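Local coordinates for Lin1840 protein (Listeria innocua serovar 6a, PDB 4ZOC) that probably hydrolyses terminal, non-reducing beta-D-glucosyl units with release of beta-D-glucose, as a family 3 glycoside hydrolase involved in beta-1,2-glucan metabolism, at residues Ile393-Pro403 with Glu415-Leu425; Gln455-Glu466 with Lys498-Arg508. The protein carries 2 engineered substitutions. One frame throughout, in Å; residues are numbered along the deposited sequence.

In the fold
Both contacts belong to the six-stranded mixed sheet of the glycosyl hydrolase family 3 C-terminal domain, where strands 393-397 and 459-465 run side by side. Interaction 1 joins the first of these strands, and the loop after it, to the helix at 421-426; it is partly buried, with leucine and valine packing at one end and an asparagine cap, water bridges and a proline-glutamate contact towards the surface. Interaction 2 is the more buried and pairs 459-465 with 500-505 strand to strand, mainly by backbone hydrogen bonds and aliphatic side chains. Charged groups occur at its two ends: an ammonium by solvent at one, a buried carboxylate-guanidinium pair at the other.

Interaction 1 of 2, residues Ile393-Pro403 with Glu415-Leu425; sequences IALVGPLATSP and EKDGINVETGL
Leu395 sets its two methyls against the first turn of helix 421-425: CD1 lies 3.8 Å from Val421 CG1, while CD2 sits 3.6 Å from Glu422 CA. With Leu395 CG anti to the backbone N (chi1 172°), the forked end slants across Val421 and also meets CD1 of Leu425, which also packs on Ile393 and on Ala537 and Leu540 of helix 532-541. Val421 turns its second methyl the other way, against the backbone, with CG2 3.3 Å from Leu399 O. Glu422 extends alongside Thr401, the two pointing the same way; OE1 lies near Thr401 CG2, and OE2 is held in a salt bridge by Arg426.

Polar contacts fix the helix start. Glu422 N donates to Ala400 O at 2.9 Å, a noticeably bent hydrogen bond. The amide of Asn420 is used at both ends. Its ND2 reaches Thr401 O at 3.0 Å, with the oxygen close to the amide plane but the nitrogen above the carbonyl plane of Thr401. Its OD1 accepts from Thr423 N (2.9 Å) and Thr423 OG1 from opposite faces, a grip that should limit rotation of the amide. A water takes the Val421 N-H, 3.0 Å from that nitrogen, and donates to both Leu399 O and Ser402 O.

Farther out, Pro403 and Glu415 meet at a slant: Glu415 CD lies 3.4 Å from Pro403 O, and Glu415 OE1 lies beside Pro403 CB and CG. A second water joins Pro403 O to Glu415 O. Asn420 thus forms a helix N-cap that also ties the helix to the loop following the strand, within the beta-alpha-beta unit of strand 393-397, helix 421-426 and strand 432-436.

Interaction 2 of 2, residues Gln455-Glu466 with Lys498-Arg508; sequences QNMDVVVLALGE and KPVVITLFNGR
Leu462 and Ile502 lie side by side in the tightly packed middle of two parallel strands, with Leu462 CD2 3.8 Å from Ile502 CG1; Leu464 CD1 slants in against Ile502 CG2. On the other face Val461 CG2 rests 3.8 Å from Val501 CG1. Thr503 OG1 faces Ala463 CB at 3.5 Å, a buried hydroxyl with no polar partner in the model. Backbone bonds run from Val460 N-Pro499 O to Glu466 N-Phe505 O, and Gly465 CA passes only 2.9 Å from Phe505 O.

Beyond Gly465 the buried carboxylate of Glu466 divides its oxygens. OE1 takes Gly507 N at 2.9 Å in a nearly straight bond (174°). OE2 forms a salt bridge with Arg508 NH1 at 2.9 Å, on its syn side, the carboxylate and guanidinium planes standing 87° apart. Arg508 is anchored further by the carbonyls of Pro145, Arg146, Trp470 and Gly475.

The opposite end is looser and borders solvent. Lys498, bent at chi2 (-116°) and chi4, brings NZ to Met457 O at 2.6 Å and, weakly, to Gln455 O; Val454 O also accepts from it, and a water links it to Asp458 OD1. The ammonium thus gathers carbonyls at the end of helix 444-456.

Helix 484-494 covers the Val460, Leu462 and Val500 face, and its Gln486 accepts from Gly465 N. Helix 532-541 covers the Val461, Val501, Thr503 and Phe505 face, while strands 393-397 and 521-524 flank the pair.

Interaction 1 of 2, residues Ile393-Pro403 with Glu415-Leu425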
loop_
_atom_site.group_PDB
_atom_site.type_symbol
_atom_site.label_atom_id
_atom_site.label_comp_id
_atom_site.label_asym_id
_atom_site.label_seq_id
_atom_site.Cartn_x
_atom_site.Cartn_y
_atom_site.Cartn_z
ATOM N N ILE A 393 29.292 -3.011 -34.027
ATOM C CA ILE A 393 28.173 -3.193 -33.103
ATOM C C ILE A 393 27.346 -4.381 -33.551
ATOM O O ILE A 393 26.851 -4.459 -34.687
ATOM C CB ILE A 393 27.254 -1.954 -33.088
ATOM C CG1 ILE A 393 28.000 -0.792 -32.455
ATOM C CG2 ILE A 393 25.968 -2.313 -32.322
ATOM C CD1 ILE A 393 27.288 0.572 -32.590
ATOM N N ALA A 394 27.148 -5.319 -32.658
ATOM C CA ALA A 394 26.036 -6.275 -32.790
ATOM C C ALA A 394 24.856 -5.730 -31.985
ATOM O O ALA A 394 24.902 -5.565 -30.751
ATOM C CB ALA A 394 26.418 -7.660 -32.281
ATOM N N LEU A 395 23.807 -5.454 -32.726
ATOM C CA LEU A 395 22.551 -4.875 -32.196
ATOM C C LEU A 395 21.573 -6.040 -32.087
ATOM O O LEU A 395 21.138 -6.611 -33.085
ATOM C CB LEU A 395 22.010 -3.785 -33.144
ATOM C CG LEU A 395 20.615 -3.288 -32.754
ATOM C CD1 LEU A 395 20.533 -2.636 -31.394
ATOM C CD2 LEU A 395 20.128 -2.324 -33.787
ATOM N N VAL A 396 21.246 -6.432 -30.887
ATOM C CA VAL A 396 20.404 -7.594 -30.727
ATOM C C VAL A 396 19.247 -7.363 -29.764
ATOM O O VAL A 396 19.364 -6.546 -28.843
ATOM C CB VAL A 396 21.197 -8.857 -30.320
ATOM C CG1 VAL A 396 22.453 -9.082 -31.209
ATOM C CG2 VAL A 396 21.697 -8.725 -28.964
ATOM N N GLY A 397 18.167 -8.128 -29.957
ATOM C CA GLY A 397 17.055 -8.107 -29.058
ATOM C C GLY A 397 15.752 -7.590 -29.591
ATOM O O GLY A 397 15.638 -7.278 -30.763
ATOM N N PRO A 398 14.736 -7.544 -28.728
ATOM C CA PRO A 398 13.393 -7.178 -29.182
ATOM C C PRO A 398 13.150 -5.736 -29.540
ATOM O O PRO A 398 12.195 -5.493 -30.313
ATOM C CB PRO A 398 12.507 -7.628 -28.052
ATOM C CG PRO A 398 13.366 -7.623 -26.851
ATOM C CD PRO A 398 14.733 -8.000 -27.345
ATOM N N LEU A 399 14.015 -4.846 -29.083
ATOM C CA LEU A 399 13.980 -3.411 -29.391
ATOM C C LEU A 399 15.002 -3.036 -30.505
ATOM O O LEU A 399 15.171 -1.847 -30.842
ATOM C CB LEU A 399 14.158 -2.514 -28.141
ATOM C CG LEU A 399 12.846 -2.103 -27.465
ATOM C CD1 LEU A 399 12.112 -1.074 -28.351
ATOM C CD2 LEU A 399 11.968 -3.337 -27.242
ATOM N N ALA A 400 15.655 -4.045 -31.125
ATOM C CA ALA A 400 16.631 -3.778 -32.176
ATOM C C ALA A 400 15.946 -3.143 -33.420
ATOM O O ALA A 400 16.424 -2.159 -33.982
ATOM C CB ALA A 400 17.307 -5.053 -32.619
ATOM N N THR A 401 14.835 -3.735 -33.799
ATOM C CA THR A 401 14.064 -3.290 -34.947
ATOM C C THR A 401 12.642 -2.913 -34.648
ATOM O O THR A 401 11.946 -2.398 -35.568
ATOM C CB THR A 401 14.011 -4.373 -36.060
ATOM O OG1 THR A 401 13.221 -5.489 -35.673
ATOM C CG2 THR A 401 15.410 -4.834 -36.431
ATOM N N SER A 402 12.146 -3.185 -33.453
ATOM C CA SER A 402 10.731 -2.913 -33.170
ATOM C C SER A 402 10.411 -1.439 -33.439
ATOM O O SER A 402 11.108 -0.550 -32.933
ATOM C CB SER A 402 10.364 -3.226 -31.736
ATOM O OG SER A 402 9.054 -2.842 -31.442
ATOM N N PRO A 403 9.278 -1.192 -34.138
ATOM C CA PRO A 403 8.830 0.198 -34.299
ATOM C C PRO A 403 8.070 0.771 -33.101
ATOM O O PRO A 403 7.707 1.968 -33.106
ATOM C CB PRO A 403 7.888 0.153 -35.515
ATOM C CG PRO A 403 7.447 -1.288 -35.572
ATOM C CD PRO A 403 8.493 -2.144 -34.928
ATOM N N GLU A 415 3.884 5.220 -36.270
ATOM C CA GLU A 415 5.126 4.489 -36.210
ATOM C C GLU A 415 6.017 4.602 -37.482
ATOM O O GLU A 415 7.234 4.642 -37.380
ATOM C CB GLU A 415 4.905 3.022 -35.773
ATOM C CG GLU A 415 4.549 2.951 -34.299
ATOM C CD GLU A 415 4.351 1.569 -33.776
ATOM O OE1 GLU A 415 4.441 0.641 -34.583
ATOM O OE2 GLU A 415 4.042 1.410 -32.546
ATOM N N LYS A 416 5.405 4.773 -38.634
ATOM C CA LYS A 416 6.142 4.846 -39.885
ATOM C C LYS A 416 7.052 6.048 -39.943
ATOM O O LYS A 416 8.114 6.049 -40.625
ATOM C CB LYS A 416 5.166 4.803 -41.068
ATOM C CG LYS A 416 4.265 6.026 -41.180
ATOM C CD LYS A 416 3.497 5.988 -42.501
ATOM C CE LYS A 416 2.474 7.106 -42.611
ATOM N NZ LYS A 416 3.108 8.439 -42.436
ATOM N N ASP A 417 6.684 7.079 -39.161
ATOM C CA ASP A 417 7.483 8.314 -39.032
ATOM C C ASP A 417 8.540 8.281 -37.933
ATOM O O ASP A 417 9.349 9.205 -37.846
ATOM C CB ASP A 417 6.584 9.531 -38.703
ATOM C CG ASP A 417 5.440 9.783 -39.675
ATOM O OD1 ASP A 417 5.623 9.726 -40.877
ATOM O OD2 ASP A 417 4.312 10.130 -39.192
ATOM N N GLY A 418 8.525 7.258 -37.079
ATOM C CA GLY A 418 9.442 7.115 -35.986
ATOM C C GLY A 418 10.744 6.515 -36.513
ATOM O O GLY A 418 10.793 5.839 -37.548
ATOM N N ILE A 419 11.784 6.650 -35.708
ATOM C CA ILE A 419 13.072 6.126 -36.083
ATOM C C ILE A 419 13.394 4.997 -35.126
ATOM O O ILE A 419 13.602 5.253 -33.903
ATOM C CB ILE A 419 14.166 7.204 -36.010
ATOM C CG1 ILE A 419 13.846 8.482 -36.846
ATOM C CG2 ILE A 419 15.550 6.647 -36.396
ATOM C CD1 ILE A 419 13.667 8.270 -38.299
ATOM N N ASN A 420 13.452 3.759 -35.636
ATOM C CA ASN A 420 13.806 2.623 -34.780
ATOM C C ASN A 420 15.299 2.587 -34.423
ATOM O O ASN A 420 16.134 3.407 -34.910
ATOM C CB ASN A 420 13.244 1.326 -35.312
ATOM C CG ASN A 420 13.996 0.806 -36.546
ATOM O OD1 ASN A 420 14.928 1.440 -37.022
ATOM N ND2 ASN A 420 13.645 -0.367 -36.988
ATOM N N VAL A 421 15.675 1.674 -33.516
ATOM C CA VAL A 421 17.042 1.649 -33.060
ATOM C C VAL A 421 18.017 1.297 -34.190
ATOM O O VAL A 421 19.038 1.958 -34.300
ATOM C CB VAL A 421 17.209 0.719 -31.873
ATOM C CG1 VAL A 421 18.648 0.682 -31.426
ATOM C CG2 VAL A 421 16.319 1.217 -30.733
ATOM N N GLU A 422 17.714 0.261 -34.996
ATOM C CA GLU A 422 18.584 -0.085 -36.099
ATOM C C GLU A 422 18.815 1.114 -37.029
ATOM O O GLU A 422 19.959 1.458 -37.347
ATOM C CB GLU A 422 18.062 -1.280 -36.937
ATOM C CG GLU A 422 18.955 -1.533 -38.156
ATOM C CD GLU A 422 18.520 -2.723 -39.020
ATOM O OE1 GLU A 422 17.458 -3.311 -38.766
ATOM O OE2 GLU A 422 19.307 -3.093 -39.921
ATOM N N THR A 423 17.752 1.785 -37.408
ATOM C CA THR A 423 17.830 2.886 -38.368
ATOM C C THR A 423 18.652 4.027 -37.776
ATOM O O THR A 423 19.509 4.607 -38.456
ATOM C CB THR A 423 16.432 3.330 -38.808
ATOM O OG1 THR A 423 15.788 2.241 -39.450
ATOM C CG2 THR A 423 16.474 4.552 -39.777
ATOM N N GLY A 424 18.419 4.326 -36.507
ATOM C CA GLY A 424 19.162 5.379 -35.805
ATOM C C GLY A 424 20.658 5.025 -35.741
ATOM O O GLY A 424 21.527 5.855 -36.074
ATOM N N LEU A 425 20.989 3.784 -35.411
ATOM C CA LEU A 425 22.410 3.431 -35.270
ATOM C C LEU A 425 23.144 3.484 -36.624
ATOM O O LEU A 425 24.310 3.915 -36.698
ATOM C CB LEU A 425 22.563 2.012 -34.629
ATOM C CG LEU A 425 22.154 1.820 -33.179
ATOM C CD1 LEU A 425 22.796 0.537 -32.653
ATOM C CD2 LEU A 425 22.543 3.001 -32.355
HETATM O O HOH W 1 13.716 -0.239 -32.362
HETATM O O HOH W 2 8.741 3.787 -35.233
#

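Interaction 2 of 2, residues Gln455-Glu466 with Lys498-Arg508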
loop_
_atom_site.group_PDB
_atom_site.type_symbol
_atom_site.label_atom_id
_atom_site.label_comp_id
_atom_site.label_asym_id
_atom_site.label_seq_id
_atom_site.Cartn_x
_atom_site.Cartn_y
_atom_site.Cartn_z
ATOM N N GLN A 455 30.121 -12.736 -32.281
ATOM C CA GLN A 455 31.476 -13.199 -32.742
ATOM C C GLN A 455 32.112 -12.292 -33.749
ATOM O O GLN A 455 33.285 -11.959 -33.621
ATOM C CB GLN A 455 31.416 -14.622 -33.316
ATOM C CG GLN A 455 31.723 -15.683 -32.283
ATOM C CD GLN A 455 31.340 -17.122 -32.690
ATOM O OE1 GLN A 455 31.303 -18.032 -31.848
ATOM N NE2 GLN A 455 31.051 -17.324 -33.965
ATOM N N ASN A 456 31.326 -11.904 -34.749
ATOM C CA ASN A 456 31.698 -10.971 -35.799
ATOM C C ASN A 456 32.027 -9.571 -35.366
ATOM O O ASN A 456 32.997 -8.953 -35.851
ATOM C CB ASN A 456 30.572 -10.896 -36.865
ATOM C CG ASN A 456 30.392 -12.207 -37.648
ATOM O OD1 ASN A 456 31.295 -13.041 -37.711
ATOM N ND2 ASN A 456 29.232 -12.363 -38.300
ATOM N N MET A 457 31.246 -9.040 -34.442
ATOM C CA MET A 457 31.408 -7.665 -33.959
ATOM C C MET A 457 32.265 -7.501 -32.712
ATOM O O MET A 457 32.864 -8.454 -32.238
ATOM C CB MET A 457 29.980 -7.217 -33.637
ATOM C CG MET A 457 29.142 -7.179 -34.909
ATOM S SD MET A 457 29.521 -5.992 -36.198
ATOM C CE MET A 457 30.552 -6.970 -37.310
ATOM N N ASP A 458 32.380 -6.266 -32.206
ATOM C CA ASP A 458 33.234 -5.991 -31.057
ATOM C C ASP A 458 32.494 -5.652 -29.747
ATOM O O ASP A 458 33.041 -5.875 -28.675
ATOM C CB ASP A 458 34.175 -4.846 -31.371
ATOM C CG ASP A 458 35.217 -5.230 -32.445
ATOM O OD1 ASP A 458 35.534 -6.433 -32.598
ATOM O OD2 ASP A 458 35.611 -4.345 -33.183
ATOM N N VAL A 459 31.334 -5.011 -29.856
ATOM C CA VAL A 459 30.501 -4.634 -28.683
ATOM C C VAL A 459 29.060 -4.980 -29.033
ATOM O O VAL A 459 28.651 -5.068 -30.242
ATOM C CB VAL A 459 30.585 -3.133 -28.349
ATOM C CG1 VAL A 459 32.023 -2.723 -28.062
ATOM C CG2 VAL A 459 30.067 -2.330 -29.498
ATOM N N VAL A 460 28.253 -5.183 -27.993
ATOM C CA VAL A 460 26.901 -5.594 -28.174
ATOM C C VAL A 460 26.048 -4.502 -27.623
ATOM O O VAL A 460 26.285 -4.014 -26.529
ATOM C CB VAL A 460 26.585 -6.866 -27.418
ATOM C CG1 VAL A 460 25.161 -7.350 -27.641
ATOM C CG2 VAL A 460 27.614 -7.969 -27.734
ATOM N N VAL A 461 25.120 -4.053 -28.437
ATOM C CA VAL A 461 24.055 -3.181 -27.983
ATOM C C VAL A 461 22.830 -4.132 -27.878
ATOM O O VAL A 461 22.248 -4.569 -28.931
ATOM C CB VAL A 461 23.770 -2.005 -28.974
ATOM C CG1 VAL A 461 22.509 -1.233 -28.514
ATOM C CG2 VAL A 461 24.865 -1.014 -29.121
ATOM N N LEU A 462 22.380 -4.394 -26.632
ATOM C CA LEU A 462 21.351 -5.360 -26.326
ATOM C C LEU A 462 20.130 -4.492 -26.069
ATOM O O LEU A 462 20.041 -3.796 -25.060
ATOM C CB LEU A 462 21.716 -6.144 -25.089
ATOM C CG LEU A 462 20.657 -7.125 -24.595
ATOM C CD1 LEU A 462 20.122 -8.096 -25.666
ATOM C CD2 LEU A 462 21.202 -7.992 -23.448
ATOM N N ALA A 463 19.212 -4.497 -27.004
ATOM C CA ALA A 463 18.047 -3.609 -26.938
ATOM C C ALA A 463 16.853 -4.375 -26.423
ATOM O O ALA A 463 16.238 -5.244 -27.151
ATOM C CB ALA A 463 17.782 -2.977 -28.336
ATOM N N LEU A 464 16.512 -4.086 -25.175
ATOM C CA LEU A 464 15.424 -4.746 -24.458
ATOM C C LEU A 464 14.268 -3.830 -24.166
ATOM O O LEU A 464 14.404 -2.605 -24.070
ATOM C CB LEU A 464 15.913 -5.241 -23.091
ATOM C CG LEU A 464 17.159 -6.159 -23.135
ATOM C CD1 LEU A 464 17.568 -6.524 -21.698
ATOM C CD2 LEU A 464 16.853 -7.367 -23.966
ATOM N N GLY A 465 13.117 -4.413 -23.916
ATOM C CA GLY A 465 12.045 -3.524 -23.425
ATOM C C GLY A 465 10.626 -4.039 -23.470
ATOM O O GLY A 465 10.352 -5.189 -23.788
ATOM N N GLU A 466 9.736 -3.160 -23.003
ATOM C CA GLU A 466 8.353 -3.444 -22.972
ATOM C C GLU A 466 7.653 -3.075 -24.262
ATOM O O GLU A 466 7.956 -2.077 -24.850
ATOM C CB GLU A 466 7.648 -2.635 -21.852
ATOM C CG GLU A 466 8.145 -2.912 -20.410
ATOM C CD GLU A 466 7.296 -2.187 -19.392
ATOM O OE1 GLU A 466 7.226 -0.929 -19.473
ATOM O OE2 GLU A 466 6.696 -2.899 -18.505
ATOM N N LYS A 498 31.990 -10.364 -24.943
ATOM C CA LYS A 498 32.191 -9.015 -25.470
ATOM C C LYS A 498 31.483 -8.004 -24.604
ATOM O O LYS A 498 30.564 -8.373 -23.938
ATOM C CB LYS A 498 31.596 -8.912 -26.889
ATOM C CG LYS A 498 32.240 -10.007 -27.778
ATOM C CD LYS A 498 33.068 -9.585 -28.943
ATOM C CE LYS A 498 33.675 -10.822 -29.600
ATOM N NZ LYS A 498 33.674 -10.656 -31.060
ATOM N N PRO A 499 31.901 -6.742 -24.636
ATOM C CA PRO A 499 31.207 -5.746 -23.752
ATOM C C PRO A 499 29.804 -5.486 -24.236
ATOM O O PRO A 499 29.538 -5.496 -25.462
ATOM C CB PRO A 499 32.036 -4.476 -23.875
ATOM C CG PRO A 499 33.352 -4.899 -24.554
ATOM C CD PRO A 499 33.157 -6.217 -25.233
ATOM N N VAL A 500 28.906 -5.325 -23.280
ATOM C CA VAL A 500 27.473 -5.180 -23.575
ATOM C C VAL A 500 26.953 -3.854 -23.019
ATOM O O VAL A 500 27.161 -3.550 -21.828
ATOM C CB VAL A 500 26.723 -6.301 -22.922
ATOM C CG1 VAL A 500 25.207 -6.152 -23.131
ATOM C CG2 VAL A 500 27.221 -7.659 -23.337
ATOM N N VAL A 501 26.296 -3.048 -23.864
ATOM C CA VAL A 501 25.454 -1.950 -23.405
ATOM C C VAL A 501 23.993 -2.392 -23.592
ATOM O O VAL A 501 23.570 -2.831 -24.678
ATOM C CB VAL A 501 25.758 -0.585 -24.035
ATOM C CG1 VAL A 501 25.855 -0.615 -25.516
ATOM C CG2 VAL A 501 24.725 0.446 -23.607
ATOM N N ILE A 502 23.205 -2.301 -22.533
ATOM C CA ILE A 502 21.771 -2.566 -22.616
ATOM C C ILE A 502 21.057 -1.216 -22.812
ATOM O O ILE A 502 21.260 -0.235 -22.020
ATOM C CB ILE A 502 21.218 -3.308 -21.374
ATOM C CG1 ILE A 502 21.630 -4.775 -21.407
ATOM C CG2 ILE A 502 19.660 -3.318 -21.364
ATOM C CD1 ILE A 502 21.387 -5.616 -20.132
ATOM N N THR A 503 20.247 -1.127 -23.858
ATOM C CA THR A 503 19.469 0.086 -24.087
ATOM C C THR A 503 18.061 -0.368 -23.793
ATOM O O THR A 503 17.542 -1.174 -24.471
ATOM C CB THR A 503 19.584 0.596 -25.566
ATOM O OG1 THR A 503 19.359 -0.489 -26.424
ATOM C CG2 THR A 503 20.951 1.083 -25.899
ATOM N N LEU A 504 17.476 0.142 -22.701
ATOM C CA LEU A 504 16.200 -0.264 -22.209
ATOM C C LEU A 504 15.089 0.704 -22.570
ATOM O O LEU A 504 15.193 1.900 -22.363
ATOM C CB LEU A 504 16.269 -0.473 -20.676
ATOM C CG LEU A 504 15.007 -1.007 -19.967
ATOM C CD1 LEU A 504 14.731 -2.442 -20.323
ATOM C CD2 LEU A 504 15.242 -0.905 -18.448
ATOM N N PHE A 505 14.029 0.148 -23.133
ATOM C CA PHE A 505 12.799 0.930 -23.506
ATOM C C PHE A 505 11.595 0.418 -22.738
ATOM O O PHE A 505 11.311 -0.797 -22.659
ATOM C CB PHE A 505 12.573 0.804 -24.986
ATOM C CG PHE A 505 13.700 1.349 -25.809
ATOM C CD1 PHE A 505 14.822 0.599 -26.069
ATOM C CD2 PHE A 505 13.599 2.592 -26.350
ATOM C CE1 PHE A 505 15.863 1.117 -26.813
ATOM C CE2 PHE A 505 14.604 3.090 -27.121
ATOM C CZ PHE A 505 15.747 2.371 -27.352
ATOM N N ASN A 506 10.871 1.337 -22.117
ATOM C CA ASN A 506 9.914 0.947 -21.132
ATOM C C ASN A 506 9.114 2.139 -20.621
ATOM O O ASN A 506 9.545 3.242 -20.774
ATOM C CB ASN A 506 10.564 0.229 -19.946
ATOM C CG ASN A 506 11.675 0.988 -19.313
ATOM O OD1 ASN A 506 12.626 1.358 -19.998
ATOM N ND2 ASN A 506 11.616 1.220 -17.986
ATOM N N GLY A 507 7.937 1.857 -20.003
ATOM C CA GLY A 507 7.041 2.892 -19.508
ATOM C C GLY A 507 6.930 2.959 -18.023
ATOM O O GLY A 507 6.122 3.720 -17.521
ATOM N N ARG A 508 7.679 2.127 -17.294
ATOM C CA ARG A 508 7.629 2.039 -15.794
ATOM C C ARG A 508 8.982 1.637 -15.288
ATOM O O ARG A 508 9.715 0.980 -16.006
ATOM C CB ARG A 508 6.612 0.971 -15.278
ATOM C CG ARG A 508 6.809 -0.401 -15.961
ATOM C CD ARG A 508 6.258 -1.592 -15.226
ATOM N NE ARG A 508 4.834 -1.416 -15.038
ATOM C CZ ARG A 508 3.927 -1.637 -15.989
ATOM N NH1 ARG A 508 4.295 -2.039 -17.181
ATOM N NH2 ARG A 508 2.650 -1.486 -15.736
HETATM O O HOH W 3 35.716 -8.627 -30.902
#